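NRPS (Penicillium fellutanum, PDB 6NKI) binds NADPH through a Rossmann-type, NADP-binding fold of the male sterility protein family and belongs to a fungal nonribosomal peptide synthetase (NRPS). Local coordinates at residues Y262-A274 with S312-K324. Numbering follows the deposited sequence.
Sequences YNSDESDNWLFVA and SIGDGLNMSDFWK
Leu271 and Leu317 form the hydrogen-bonded pair in the antiparallel pairing of strands 270-275 and 316-318, at the edge of a three-stranded mixed sheet; strand 316-318 runs directly into helix 319-330. This sheet is separate from the parallel Rossmann sheet, and the side chain of Val273 on it lies about 6 Å from the bound NADPH. Leu271 N donates to Leu317 O (2.9 Å), and Leu317 N returns the bond to Leu271 O. On the face carrying the two leucines, Leu271 CD2 sits over the ring of Phe322, 3.9 Å from its centroid, while Leu249 of helix 248-259 packs against both Leu271 and Phe322. Met319 crosses Leu271 at about a right angle, its chain bent at chi2 and chi3, which brings SD against Leu271 CB and CE toward Glu266 OE2. Glu266 receives Asn269 ND2 on the anti lone pair of OE1, within the type I turn that precedes the strand. On the other face Trp270 has CG anti to its backbone N (chi1 -176°), which lays the indole against strand 316-318, with Leu317 N over one of its faces. Backbone hydrogen bonds from Met319 N to Asn269 O and from Ser320 N to Ser267 O tie the start of the helix to the loop 264-269. Tyr262 stacks face to face on the five-membered ring of Trp323, planes at 29°, and Tyr262 CB stands 3.9 Å from the centroid of the six-membered ring, over its face.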
# COMPACT_ATOMS: atom_id res chain seq x y z
N TYR A 262 -14.18 -20.96 13.97
CA TYR A 262 -13.64 -20.84 12.63
C TYR A 262 -12.79 -22.07 12.34
O TYR A 262 -12.48 -22.86 13.23
CB TYR A 262 -12.82 -19.56 12.46
CG TYR A 262 -11.52 -19.58 13.23
CD1 TYR A 262 -11.46 -19.19 14.56
CD2 TYR A 262 -10.34 -20.01 12.62
CE1 TYR A 262 -10.25 -19.22 15.27
CE2 TYR A 262 -9.14 -20.05 13.32
CZ TYR A 262 -9.10 -19.65 14.63
OH TYR A 262 -7.90 -19.68 15.30
N ASN A 263 -12.42 -22.23 11.07
CA ASN A 263 -11.54 -23.31 10.66
C ASN A 263 -10.08 -22.90 10.88
O ASN A 263 -9.60 -21.93 10.29
CB ASN A 263 -11.77 -23.65 9.19
CG ASN A 263 -10.94 -24.82 8.73
OD1 ASN A 263 -10.19 -25.42 9.49
ND2 ASN A 263 -11.04 -25.13 7.44
N SER A 264 -9.39 -23.67 11.72
CA SER A 264 -8.02 -23.35 12.12
C SER A 264 -7.00 -24.35 11.60
O SER A 264 -5.82 -24.27 11.97
CB SER A 264 -7.91 -23.27 13.64
OG SER A 264 -6.56 -23.07 14.04
N ASP A 265 -7.41 -25.30 10.76
CA ASP A 265 -6.49 -26.35 10.31
C ASP A 265 -5.67 -25.94 9.10
O ASP A 265 -4.89 -26.75 8.60
CB ASP A 265 -7.25 -27.64 10.02
CG ASP A 265 -7.79 -28.30 11.27
OD1 ASP A 265 -7.20 -28.06 12.36
OD2 ASP A 265 -8.78 -29.05 11.18
N GLU A 266 -5.80 -24.71 8.64
CA GLU A 266 -5.06 -24.22 7.49
C GLU A 266 -4.32 -22.93 7.80
O GLU A 266 -4.17 -22.08 6.92
CB GLU A 266 -6.00 -23.99 6.31
CG GLU A 266 -7.05 -22.95 6.63
CD GLU A 266 -7.76 -22.50 5.39
OE1 GLU A 266 -7.31 -22.92 4.30
OE2 GLU A 266 -8.75 -21.74 5.51
N SER A 267 -3.85 -22.77 9.04
CA SER A 267 -3.21 -21.52 9.43
C SER A 267 -1.98 -21.21 8.58
O SER A 267 -1.66 -20.03 8.34
CB SER A 267 -2.83 -21.57 10.91
OG SER A 267 -3.99 -21.39 11.70
N ASP A 268 -1.30 -22.23 8.07
CA ASP A 268 -0.11 -21.99 7.26
C ASP A 268 -0.44 -21.83 5.78
O ASP A 268 0.46 -21.57 4.98
CB ASP A 268 0.89 -23.14 7.47
CG ASP A 268 2.33 -22.73 7.18
OD1 ASP A 268 2.56 -21.58 6.73
OD2 ASP A 268 3.24 -23.55 7.45
N ASN A 269 -1.71 -21.96 5.38
CA ASN A 269 -2.07 -21.71 4.00
C ASN A 269 -2.07 -20.22 3.69
O ASN A 269 -2.11 -19.36 4.58
CB ASN A 269 -3.46 -22.24 3.63
CG ASN A 269 -3.50 -23.74 3.44
OD1 ASN A 269 -2.48 -24.38 3.19
ND2 ASN A 269 -4.71 -24.28 3.44
N TRP A 270 -2.06 -19.92 2.40
CA TRP A 270 -1.99 -18.56 1.89
C TRP A 270 -3.34 -18.12 1.32
O TRP A 270 -3.99 -18.88 0.59
CB TRP A 270 -0.91 -18.43 0.81
CG TRP A 270 -0.80 -17.04 0.38
CD1 TRP A 270 -1.47 -16.45 -0.64
CD2 TRP A 270 0.01 -16.04 0.96
NE1 TRP A 270 -1.13 -15.13 -0.73
CE2 TRP A 270 -0.21 -14.86 0.24
CE3 TRP A 270 0.92 -16.03 2.03
CZ2 TRP A 270 0.44 -13.67 0.54
CZ3 TRP A 270 1.57 -14.84 2.32
CH2 TRP A 270 1.32 -13.68 1.59
N LEU A 271 -3.73 -16.88 1.62
CA LEU A 271 -4.99 -16.28 1.20
C LEU A 271 -4.70 -15.07 0.30
O LEU A 271 -4.04 -14.11 0.73
CB LEU A 271 -5.80 -15.82 2.42
CG LEU A 271 -7.20 -15.24 2.22
CD1 LEU A 271 -8.17 -16.36 1.86
CD2 LEU A 271 -7.70 -14.43 3.42
N PHE A 272 -5.22 -15.09 -0.93
CA PHE A 272 -5.00 -14.00 -1.87
C PHE A 272 -6.04 -12.91 -1.66
O PHE A 272 -7.16 -13.02 -2.15
CB PHE A 272 -5.03 -14.50 -3.32
CG PHE A 272 -3.87 -15.39 -3.69
CD1 PHE A 272 -2.60 -14.85 -3.93
CD2 PHE A 272 -4.05 -16.76 -3.84
CE1 PHE A 272 -1.54 -15.65 -4.28
CE2 PHE A 272 -2.99 -17.57 -4.20
CZ PHE A 272 -1.73 -17.01 -4.41
N VAL A 273 -5.65 -11.84 -0.99
CA VAL A 273 -6.54 -10.70 -0.77
C VAL A 273 -5.73 -9.39 -0.84
O VAL A 273 -4.55 -9.33 -0.46
CB VAL A 273 -7.30 -10.89 0.58
CG1 VAL A 273 -6.33 -10.97 1.72
CG2 VAL A 273 -8.26 -9.77 0.84
N ALA A 274 -6.39 -8.34 -1.33
CA ALA A 274 -5.74 -7.06 -1.63
C ALA A 274 -6.74 -5.93 -1.48
O ALA A 274 -7.94 -6.11 -1.66
CB ALA A 274 -5.13 -7.03 -3.03
N SER A 312 0.00 -10.98 -12.09
CA SER A 312 -0.75 -11.63 -11.02
C SER A 312 -0.59 -10.84 -9.72
O SER A 312 0.44 -10.22 -9.46
CB SER A 312 -0.28 -13.07 -10.84
OG SER A 312 -0.57 -13.85 -11.99
N ILE A 313 -1.64 -10.85 -8.92
CA ILE A 313 -1.67 -10.16 -7.64
C ILE A 313 -1.48 -11.21 -6.55
O ILE A 313 -2.45 -11.81 -6.06
CB ILE A 313 -2.98 -9.40 -7.46
CG1 ILE A 313 -3.28 -8.59 -8.71
CG2 ILE A 313 -2.88 -8.44 -6.27
CD1 ILE A 313 -2.30 -7.50 -8.93
N GLY A 314 -0.23 -11.46 -6.17
CA GLY A 314 0.07 -12.34 -5.06
C GLY A 314 -0.27 -11.80 -3.68
O GLY A 314 -0.06 -12.53 -2.70
N ASP A 315 -0.81 -10.58 -3.57
CA ASP A 315 -0.99 -9.94 -2.27
C ASP A 315 -1.84 -10.80 -1.32
O ASP A 315 -2.86 -11.38 -1.71
CB ASP A 315 -1.67 -8.55 -2.39
CG ASP A 315 -0.79 -7.48 -3.08
OD1 ASP A 315 0.38 -7.77 -3.44
OD2 ASP A 315 -1.25 -6.30 -3.12
N GLY A 316 -1.44 -10.85 -0.06
CA GLY A 316 -2.32 -11.54 0.88
C GLY A 316 -1.62 -11.90 2.19
O GLY A 316 -0.64 -11.27 2.58
N LEU A 317 -2.16 -12.93 2.84
CA LEU A 317 -1.89 -13.22 4.24
C LEU A 317 -1.82 -14.72 4.48
O LEU A 317 -2.42 -15.51 3.75
CB LEU A 317 -2.99 -12.64 5.13
CG LEU A 317 -3.17 -11.13 5.21
CD1 LEU A 317 -4.49 -10.77 5.88
CD2 LEU A 317 -1.99 -10.49 5.95
N ASN A 318 -1.10 -15.11 5.53
CA ASN A 318 -1.32 -16.42 6.12
C ASN A 318 -2.72 -16.46 6.70
O ASN A 318 -3.24 -15.46 7.20
CB ASN A 318 -0.29 -16.71 7.22
CG ASN A 318 1.10 -16.90 6.67
OD1 ASN A 318 1.30 -17.59 5.66
ND2 ASN A 318 2.08 -16.27 7.31
N MET A 319 -3.36 -17.63 6.64
CA MET A 319 -4.68 -17.74 7.23
C MET A 319 -4.67 -17.50 8.75
O MET A 319 -5.62 -16.90 9.29
CB MET A 319 -5.29 -19.09 6.89
CG MET A 319 -5.66 -19.19 5.42
SD MET A 319 -6.72 -17.82 4.99
CE MET A 319 -8.14 -18.11 6.03
N SER A 320 -3.62 -17.93 9.46
CA SER A 320 -3.51 -17.59 10.87
C SER A 320 -3.42 -16.08 11.06
O SER A 320 -4.06 -15.52 11.97
CB SER A 320 -2.30 -18.26 11.51
OG SER A 320 -1.09 -17.71 11.04
N ASP A 321 -2.65 -15.40 10.21
CA ASP A 321 -2.55 -13.95 10.32
C ASP A 321 -3.88 -13.29 10.00
O ASP A 321 -4.28 -12.30 10.65
CB ASP A 321 -1.44 -13.47 9.38
CG ASP A 321 -0.94 -12.07 9.70
OD1 ASP A 321 -1.44 -11.42 10.66
OD2 ASP A 321 -0.02 -11.61 8.99
N PHE A 322 -4.60 -13.82 9.01
CA PHE A 322 -5.91 -13.29 8.64
C PHE A 322 -6.89 -13.37 9.82
O PHE A 322 -7.46 -12.35 10.24
CB PHE A 322 -6.43 -14.04 7.39
CG PHE A 322 -7.92 -13.84 7.13
CD1 PHE A 322 -8.40 -12.64 6.64
CD2 PHE A 322 -8.83 -14.86 7.42
CE1 PHE A 322 -9.76 -12.45 6.42
CE2 PHE A 322 -10.18 -14.68 7.23
CZ PHE A 322 -10.64 -13.45 6.71
N TRP A 323 -7.07 -14.56 10.40
CA TRP A 323 -8.06 -14.69 11.46
C TRP A 323 -7.70 -13.92 12.72
O TRP A 323 -8.61 -13.39 13.39
CB TRP A 323 -8.30 -16.15 11.82
CG TRP A 323 -9.06 -16.92 10.81
CD1 TRP A 323 -8.58 -17.91 10.01
CD2 TRP A 323 -10.43 -16.75 10.47
NE1 TRP A 323 -9.59 -18.40 9.21
CE2 TRP A 323 -10.73 -17.70 9.48
CE3 TRP A 323 -11.44 -15.90 10.92
CZ2 TRP A 323 -12.00 -17.83 8.94
CZ3 TRP A 323 -12.70 -16.02 10.37
CH2 TRP A 323 -12.96 -16.97 9.40
N LYS A 324 -6.42 -13.82 13.09
CA LYS A 324 -6.14 -13.05 14.29
C LYS A 324 -6.46 -11.59 14.07
O LYS A 324 -6.68 -10.86 15.04
CB LYS A 324 -4.71 -13.24 14.81
CG LYS A 324 -3.56 -12.90 13.90
CD LYS A 324 -2.22 -12.95 14.69
CE LYS A 324 -1.73 -14.36 15.08
NZ LYS A 324 -1.21 -15.19 13.95